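Local coordinates for novel Thermotoga maritima enzyme TM1112 (Thermotoga maritima, PDB 1O5U), which is of unknown function but belongs to the cupin superfamily, as a small beta-barrel protein that is probably an enzyme, at residues Lys59-Thr64 against Lys69-Lys74. Sequence-based numbering, arbitrary orientation.
Sequences KVEVTT and KYVIEK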
# COMPACT_ATOMS: atom_id res chain seq x y z
N LYS A 59 0.55 -8.17 5.50
CA LYS A 59 2.01 -8.00 5.34
C LYS A 59 2.31 -8.32 3.91
O LYS A 59 1.93 -9.40 3.41
CB LYS A 59 2.80 -8.92 6.24
CG LYS A 59 4.34 -8.76 6.07
CD LYS A 59 5.11 -9.67 6.94
CE LYS A 59 6.57 -9.35 6.86
NZ LYS A 59 7.41 -10.29 7.76
N VAL A 60 3.03 -7.42 3.24
CA VAL A 60 3.38 -7.55 1.85
C VAL A 60 4.82 -7.17 1.64
O VAL A 60 5.27 -6.21 2.26
CB VAL A 60 2.53 -6.61 0.97
CG1 VAL A 60 2.77 -6.88 -0.50
CG2 VAL A 60 1.06 -6.78 1.29
N GLU A 61 5.54 -7.94 0.82
CA GLU A 61 6.90 -7.58 0.36
C GLU A 61 6.70 -6.99 -1.07
O GLU A 61 6.19 -7.70 -1.93
CB GLU A 61 7.80 -8.81 0.27
CG GLU A 61 8.29 -9.36 1.62
CD GLU A 61 8.99 -10.74 1.57
OE1 GLU A 61 8.86 -11.49 0.55
OE2 GLU A 61 9.64 -11.14 2.60
N VAL A 62 7.11 -5.75 -1.30
CA VAL A 62 7.01 -5.16 -2.66
C VAL A 62 8.44 -5.05 -3.23
O VAL A 62 9.34 -4.62 -2.55
CB VAL A 62 6.29 -3.82 -2.60
CG1 VAL A 62 6.27 -3.14 -3.92
CG2 VAL A 62 4.89 -3.98 -2.06
N THR A 63 8.67 -5.50 -4.48
CA THR A 63 9.93 -5.34 -5.17
C THR A 63 9.63 -4.55 -6.42
O THR A 63 8.83 -4.99 -7.24
CB THR A 63 10.52 -6.70 -5.56
OG1 THR A 63 10.70 -7.49 -4.37
CG2 THR A 63 11.89 -6.55 -6.13
N THR A 64 10.27 -3.40 -6.57
CA THR A 64 10.04 -2.55 -7.73
C THR A 64 10.77 -3.11 -8.95
O THR A 64 11.63 -3.99 -8.85
CB THR A 64 10.44 -1.11 -7.47
OG1 THR A 64 11.86 -1.00 -7.32
CG2 THR A 64 9.86 -0.61 -6.21
N LYS A 69 13.33 -2.98 -2.52
CA LYS A 69 12.54 -3.88 -1.71
C LYS A 69 12.02 -3.17 -0.49
O LYS A 69 12.76 -2.44 0.18
CB LYS A 69 13.38 -5.08 -1.30
CG LYS A 69 13.77 -5.92 -2.55
CD LYS A 69 14.24 -7.30 -2.19
CE LYS A 69 14.30 -8.24 -3.39
NZ LYS A 69 12.96 -8.89 -3.59
N TYR A 70 10.75 -3.41 -0.21
CA TYR A 70 10.05 -2.76 0.89
C TYR A 70 9.12 -3.81 1.50
O TYR A 70 8.72 -4.76 0.81
CB TYR A 70 9.15 -1.67 0.32
CG TYR A 70 9.86 -0.61 -0.44
CD1 TYR A 70 10.48 0.48 0.21
CD2 TYR A 70 9.97 -0.70 -1.81
CE1 TYR A 70 11.15 1.47 -0.54
CE2 TYR A 70 10.66 0.26 -2.54
CZ TYR A 70 11.26 1.33 -1.90
OH TYR A 70 11.91 2.26 -2.67
N VAL A 71 8.82 -3.64 2.77
CA VAL A 71 7.78 -4.41 3.42
C VAL A 71 6.77 -3.39 3.91
O VAL A 71 7.13 -2.30 4.50
CB VAL A 71 8.36 -5.21 4.61
CG1 VAL A 71 7.25 -5.79 5.52
CG2 VAL A 71 9.21 -6.32 4.07
N ILE A 72 5.51 -3.73 3.72
CA ILE A 72 4.42 -2.93 4.28
C ILE A 72 3.54 -3.81 5.11
O ILE A 72 3.36 -4.99 4.81
CB ILE A 72 3.62 -2.23 3.20
CG1 ILE A 72 3.15 -3.19 2.13
CG2 ILE A 72 4.49 -1.18 2.52
CD1 ILE A 72 2.34 -2.50 1.00
N GLU A 73 3.07 -3.27 6.21
CA GLU A 73 2.32 -4.08 7.15
C GLU A 73 1.32 -3.26 7.90
O GLU A 73 1.21 -2.03 7.65
CB GLU A 73 3.24 -4.88 8.05
CG GLU A 73 4.15 -4.11 8.89
CD GLU A 73 5.34 -4.93 9.42
OE1 GLU A 73 5.65 -6.15 9.03
OE2 GLU A 73 5.96 -4.29 10.24
N LYS A 74 0.55 -3.92 8.79
CA LYS A 74 -0.57 -3.26 9.46
C LYS A 74 -0.12 -1.95 10.06
O LYS A 74 0.91 -1.87 10.77
CB LYS A 74 -1.14 -4.20 10.55
CG LYS A 74 -2.25 -3.62 11.36
CD LYS A 74 -2.73 -4.69 12.36
CE LYS A 74 -3.90 -4.20 13.20
NZ LYS A 74 -4.10 -5.08 14.40
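V60 and V62 pair with I72 and Y70 as the two antiparallel hydrogen-bonded pairs of a hairpin, strands 59-64 and 69-73 running 4.7 Å apart at 156°. Each pair makes two backbone N-H...O hydrogen bonds, the shortest from V62 N to Y70 O at 2.8 Å; at the non-hydrogen-bonded pairs between and beside them, CA-H groups of K59, E61, K69 and V71 approach the same four carbonyl oxygens. V60, V62, Y70 and I72 share one face, where beta-branched V60, V62 and I72 suit both the extended backbone and a packed interior. I72 sets CG1 between its backbone N and carbonyl carbon (chi1 52°), which carries that branch to within 3.7 Å of V60 CB, while CD1 reaches V62 CG2 at 4.2 Å. The hairpin is the 58-64/69-73 edge of a four-stranded sheet, one of the two sheets of the cupin barrel; W88 of strand 85-90 touches both valines. Y70 offers a broad ring: I17 packs on it, and T64 CG2 meets its edge in plane, 3.9 Å from CE2, with T64 OG1 hydrogen-bonded to D66 OD1 and K68 N. The other face is more polar. K69 lies alongside T63 and bends at its last torsion (chi4 -87°), donating from NZ to T63 OG1 at 2.8 Å. K59 uses its methylenes: CE meets V71 CG1 at 3.9 Å, while K59 NZ stays 4.7 Å from E73 OE1, perhaps weakly attracted but not a salt bridge.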